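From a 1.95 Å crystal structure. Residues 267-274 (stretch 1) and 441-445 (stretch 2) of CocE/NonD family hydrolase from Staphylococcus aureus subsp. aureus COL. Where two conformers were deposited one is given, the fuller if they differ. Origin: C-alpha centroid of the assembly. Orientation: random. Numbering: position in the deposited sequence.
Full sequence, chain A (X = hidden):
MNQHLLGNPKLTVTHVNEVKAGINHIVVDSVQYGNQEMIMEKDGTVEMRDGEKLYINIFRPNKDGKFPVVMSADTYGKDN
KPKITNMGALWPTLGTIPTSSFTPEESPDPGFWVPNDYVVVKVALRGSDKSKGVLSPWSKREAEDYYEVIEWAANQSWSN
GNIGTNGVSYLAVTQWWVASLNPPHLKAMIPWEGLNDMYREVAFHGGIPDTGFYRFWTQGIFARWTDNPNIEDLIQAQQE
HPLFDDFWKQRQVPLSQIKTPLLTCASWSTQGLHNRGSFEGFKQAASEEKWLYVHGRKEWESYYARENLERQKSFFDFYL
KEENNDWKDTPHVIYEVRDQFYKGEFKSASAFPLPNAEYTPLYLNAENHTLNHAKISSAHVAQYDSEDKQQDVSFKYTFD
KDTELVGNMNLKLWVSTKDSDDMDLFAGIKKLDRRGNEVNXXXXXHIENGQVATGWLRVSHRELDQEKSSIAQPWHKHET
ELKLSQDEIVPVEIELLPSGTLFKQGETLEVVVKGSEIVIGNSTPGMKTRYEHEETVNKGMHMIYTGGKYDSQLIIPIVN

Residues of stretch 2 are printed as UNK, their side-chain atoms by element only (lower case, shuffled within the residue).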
ATOM      1  N   SER A 267       2.321   5.234   2.751  1.00  9.33           N
ATOM      2  CA  SER A 267       3.734   5.329   3.053  1.00  9.04           C
ATOM      3  C   SER A 267       4.499   5.549   1.769  1.00  8.76           C
ATOM      4  O   SER A 267       4.242   4.893   0.774  1.00  9.17           O
ATOM      5  CB  SER A 267       4.232   4.080   3.744  1.00 10.46           C
ATOM      6  OG  SER A 267       5.595   4.187   4.096  1.00 12.82           O
ATOM      7  N   TRP A 268       5.469   6.458   1.812  1.00  7.77           N
ATOM      8  CA  TRP A 268       6.417   6.597   0.728  1.00  8.80           C
ATOM      9  C   TRP A 268       7.237   5.293   0.500  1.00  8.93           C
ATOM     10  O   TRP A 268       7.846   5.139  -0.554  1.00  9.93           O
ATOM     11  CB  TRP A 268       7.394   7.726   1.020  1.00  8.21           C
ATOM     12  CG  TRP A 268       6.820   8.989   1.519  1.00  7.62           C
ATOM     13  CD1 TRP A 268       7.246   9.689   2.599  1.00  8.85           C
ATOM     14  CD2 TRP A 268       5.785   9.783   0.901  1.00  5.75           C
ATOM     15  NE1 TRP A 268       6.547  10.869   2.701  1.00  9.94           N
ATOM     16  CE2 TRP A 268       5.636  10.947   1.680  1.00  7.17           C
ATOM     17  CE3 TRP A 268       4.970   9.615  -0.223  1.00  8.20           C
ATOM     18  CZ2 TRP A 268       4.733  11.959   1.356  1.00  7.68           C
ATOM     19  CZ3 TRP A 268       4.057  10.630  -0.553  1.00  8.30           C
ATOM     20  CH2 TRP A 268       3.965  11.795   0.239  1.00  7.25           C
ATOM     21  N   SER A 269       7.289   4.410   1.482  1.00  8.72           N
ATOM     22  CA  SER A 269       8.172   3.225   1.482  1.00  9.00           C
ATOM     23  C   SER A 269       7.565   1.920   0.827  1.00  9.44           C
ATOM     24  O   SER A 269       8.202   0.846   0.845  1.00  8.61           O
ATOM     25  CB  SER A 269       8.499   2.877   2.918  1.00  9.79           C
ATOM     26  OG  SER A 269       8.774   4.044   3.727  1.00 11.75           O
ATOM     27  N   THR A 270       6.359   2.041   0.283  0.55  9.44           N
ATOM     28  CA  THR A 270       5.605   0.870  -0.211  0.55  9.16           C
ATOM     29  C   THR A 270       5.202   1.058  -1.702  0.55  9.72           C
ATOM     30  O   THR A 270       4.172   0.536  -2.201  0.55  9.25           O
ATOM     31  CB  THR A 270       4.423   0.601   0.709  0.55 10.79           C
ATOM     32  OG1 THR A 270       3.478   1.671   0.599  0.55 11.57           O
ATOM     33  CG2 THR A 270       4.866   0.493   2.172  0.55  7.47           C
ATOM     34  N   GLN A 271       6.041   1.794  -2.427  1.00  8.35           N
ATOM     35  CA  GLN A 271       5.804   2.037  -3.875  1.00  9.08           C
ATOM     36  C   GLN A 271       5.996   0.725  -4.575  1.00  8.70           C
ATOM     37  O   GLN A 271       7.044   0.065  -4.401  1.00 11.22           O
ATOM     38  CB  GLN A 271       6.742   3.109  -4.416  1.00  8.52           C
ATOM     39  CG  GLN A 271       6.557   4.476  -3.800  1.00  9.18           C
ATOM     40  CD  GLN A 271       7.611   5.478  -4.314  1.00 10.27           C
ATOM     41  OE1 GLN A 271       7.846   5.585  -5.521  1.00  9.94           O
ATOM     42  NE2 GLN A 271       8.322   6.112  -3.395  1.00 12.13           N
ATOM     43  N   GLY A 272       4.967   0.290  -5.289  1.00  9.04           N
ATOM     44  CA  GLY A 272       4.939  -1.017  -5.929  1.00  7.74           C
ATOM     45  C   GLY A 272       3.986  -2.000  -5.313  1.00  9.54           C
ATOM     46  O   GLY A 272       3.730  -3.081  -5.872  1.00  9.02           O
ATOM     47  N   LEU A 273       3.449  -1.660  -4.141  1.00  8.73           N
ATOM     48  CA  LEU A 273       2.366  -2.456  -3.559  1.00 10.58           C
ATOM     49  C   LEU A 273       1.258  -1.497  -3.073  1.00 10.82           C
ATOM     50  O   LEU A 273       0.418  -1.123  -3.879  1.00 13.47           O
ATOM     51  CB  LEU A 273       2.872  -3.376  -2.448  1.00 10.57           C
ATOM     52  CG  LEU A 273       1.837  -4.403  -1.947  1.00 10.09           C
ATOM     53  CD1 LEU A 273       1.349  -5.316  -3.085  1.00  8.45           C
ATOM     54  CD2 LEU A 273       2.446  -5.218  -0.788  1.00  8.69           C
ATOM     55  N   HIS A 274       1.267  -1.073  -1.820  1.00  9.78           N
ATOM     56  CA  HIS A 274       0.118  -0.328  -1.275  1.00 10.62           C
ATOM     57  C   HIS A 274       0.063   1.184  -1.492  1.00  9.93           C
ATOM     58  O   HIS A 274      -0.990   1.803  -1.283  1.00  9.85           O
ATOM     59  CB  HIS A 274      -0.086  -0.648   0.206  1.00 10.52           C
ATOM     60  CG  HIS A 274      -0.258  -2.108   0.492  1.00 11.24           C
ATOM     61  ND1 HIS A 274      -1.247  -2.878  -0.082  1.00  7.26           N
ATOM     62  CD2 HIS A 274       0.480  -2.948   1.262  1.00  8.61           C
ATOM     63  CE1 HIS A 274      -1.145  -4.116   0.374  1.00 11.31           C
ATOM     64  NE2 HIS A 274      -0.097  -4.188   1.185  1.00  8.50           N
ATOM     65  N   UNK A 441      16.619   5.461   0.786  1.00  7.26           N
ATOM     66  CA  UNK A 441      15.421   5.563   1.603  1.00  6.91           C
ATOM     67  C   UNK A 441      14.801   4.200   1.741  1.00  6.18           C
ATOM     68  O   UNK A 441      15.008   3.347   0.868  1.00  6.45           O
ATOM     69  c   UNK A 441      14.864   8.799   2.093  1.00  7.84           C
ATOM     70  c   UNK A 441      14.869   7.989   0.940  1.00  8.48           C
ATOM     71  c   UNK A 441      15.812   9.814  -0.284  1.00  9.94           C
ATOM     72  c   UNK A 441      14.395   6.538   0.998  1.00  7.09           C
ATOM     73  c   UNK A 441      15.365   8.523  -0.239  1.00  8.92           C
ATOM     74  c   UNK A 441      15.303  10.085   2.051  1.00  9.65           C
ATOM     75  c   UNK A 441      15.782  10.621   0.837  1.00  8.27           C
ATOM     76  N   UNK A 442      14.009   3.985   2.812  1.00  6.54           N
ATOM     77  CA  UNK A 442      13.178   2.805   2.851  1.00  7.52           C
ATOM     78  C   UNK A 442      12.332   2.708   1.550  1.00  7.77           C
ATOM     79  O   UNK A 442      11.764   3.703   1.084  1.00  8.67           O
ATOM     80  c   UNK A 442      12.301   3.037   4.109  1.00  8.65           C
ATOM     81  c   UNK A 442      13.684   4.895   3.933  1.00  7.66           C
ATOM     82  c   UNK A 442      13.079   4.023   4.920  1.00  7.61           C
ATOM     83  N   UNK A 443      12.194   1.490   1.046  1.00  7.99           N
ATOM     84  CA  UNK A 443      11.553   1.269  -0.245  1.00  9.00           C
ATOM     85  C   UNK A 443      11.000  -0.141  -0.187  1.00  7.79           C
ATOM     86  O   UNK A 443      11.125  -0.836   0.819  1.00  9.06           O
ATOM     87  c   UNK A 443      11.992   1.858  -2.712  1.00 10.71           C
ATOM     88  o   UNK A 443      12.752   2.455  -3.507  1.00 10.92           O
ATOM     89  c   UNK A 443      12.592   1.481  -1.356  1.00  8.31           C
ATOM     90  o   UNK A 443      10.815   1.555  -3.006  1.00 12.38           O
ATOM     91  N   UNK A 444      10.324  -0.557  -1.230  1.00  6.99           N
ATOM     92  CA  UNK A 444       9.636  -1.883  -1.197  1.00  6.56           C
ATOM     93  C   UNK A 444      10.624  -3.039  -1.519  1.00  6.34           C
ATOM     94  O   UNK A 444      11.459  -2.919  -2.410  1.00  8.51           O
ATOM     95  c   UNK A 444       6.045  -5.345  -1.966  1.00  5.99           C
ATOM     96  c   UNK A 444       8.493  -1.875  -2.175  1.00  6.44           C
ATOM     97  c   UNK A 444       6.789  -5.124  -3.078  1.00  7.67           C
ATOM     98  c   UNK A 444       6.025  -4.426  -0.920  1.00  6.20           C
ATOM     99  c   UNK A 444       7.628  -3.996  -3.120  1.00  7.23           C
ATOM    100  c   UNK A 444       6.823  -3.326  -0.992  1.00  6.00           C
ATOM    101  c   UNK A 444       7.621  -3.097  -2.093  1.00  5.32           C
ATOM    102  N   UNK A 445      10.531  -4.181  -0.862  1.00  7.17           N
ATOM    103  CA  UNK A 445       9.679  -4.473   0.267  1.00  6.90           C
ATOM    104  C   UNK A 445      10.605  -4.532   1.489  1.00  7.60           C
ATOM    105  O   UNK A 445      11.396  -5.503   1.680  1.00  7.53           O
ATOM    106  c   UNK A 445       8.913  -5.812  -0.033  1.00  7.73           C
ATOM    107  o   UNK A 445       7.895  -5.525   2.087  1.00  7.92           O
ATOM    108  c   UNK A 445       7.936  -6.194   1.041  1.00  8.15           C
ATOM    109  n   UNK A 445       7.177  -7.301   0.845  1.00  4.62           N
TER
HETATM  110  O   HOH W   1       8.695   2.959  -1.786  1.00  6.61           O
HETATM  111  O   HOH W   2      10.634   5.834   2.288  1.00 11.29           O
HETATM  112  O   HOH W   3       9.605   0.748  -5.198  1.00 16.88           O

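Position 441 carries seven side-chain carbons and no heteroatom: one carbon leads from the backbone to a closed ring of six. The CA-to-CB bond points toward stretch 1, but the CB of 441 is the nearest side-chain atom, 6.7 Å from S269 OG, and the ring leads away, so no contact is made. A single methylene bearing a six-carbon ring without a hydroxyl is phenylalanine, F441.

At position 442 three carbons close a ring onto the backbone nitrogen, which leaves that nitrogen without a proton. The CB lies 3.7 Å from S269 OG, and the backbone O of 442 sits 3.6 Å from S269 CA. The closed ring identifies proline, P442. Water 2 ties the two segments together here, donating to S269 OG (3.0 Å) and to P442 O (2.7 Å).

Position 443 has two carbons, the second carrying two oxygens, a short carboxylate. Its CA-to-CB bond points away from stretch 1, yet the end of the side chain comes nearer, and one oxygen approaches Q271 O at 4.3 Å. This is aspartate, D443. D443 OD1 accepts a hydrogen bond from the backbone N of 444 (2.8 Å), and it is also reached by two waters: water 1 at 2.8 Å, which lies 2.6 Å from W268 O and accepts from Q271 N at 3.0 Å, and water 3, which donates to D443 OD1 (2.6 Å) and to Q271 O (2.8 Å).

Position 444 again shows one carbon followed by a six-carbon ring, with the CA-to-CB bond pointing toward stretch 1. Its CB lies 3.3 Å from Q271 O, and L273 CB covers one face of the ring. The residue is phenylalanine, F444. L273 CB stands 4.1 Å from the ring centroid, 29° off the normal, in a CH-pi contact, with F444 CE2 its nearest ring atom at 3.7 Å.

Position 445 follows a cis peptide bond and has two carbons, the second bearing one oxygen and one nitrogen. Its side chain makes no contact with stretch 1. The short carboxamide is asparagine, N445.

No direct hydrogen bond joins the stretches. S269 O lies 3.3 Å from F444 N, but the angle is poor, and that N–H is already directed to D443 OD1. Polar linkage therefore runs through water, while F444 supplies the apolar packing. L273, the last residue of the type II turn from T270, which is closed by L273 N to T270 O (3.0 Å), lies with its CB over the ring. At G272 an ideal CB would lie 3.9 Å from F444 CD1, although the backbone angles alone already call for glycine.

Stretch 2 441-445: FPDFN
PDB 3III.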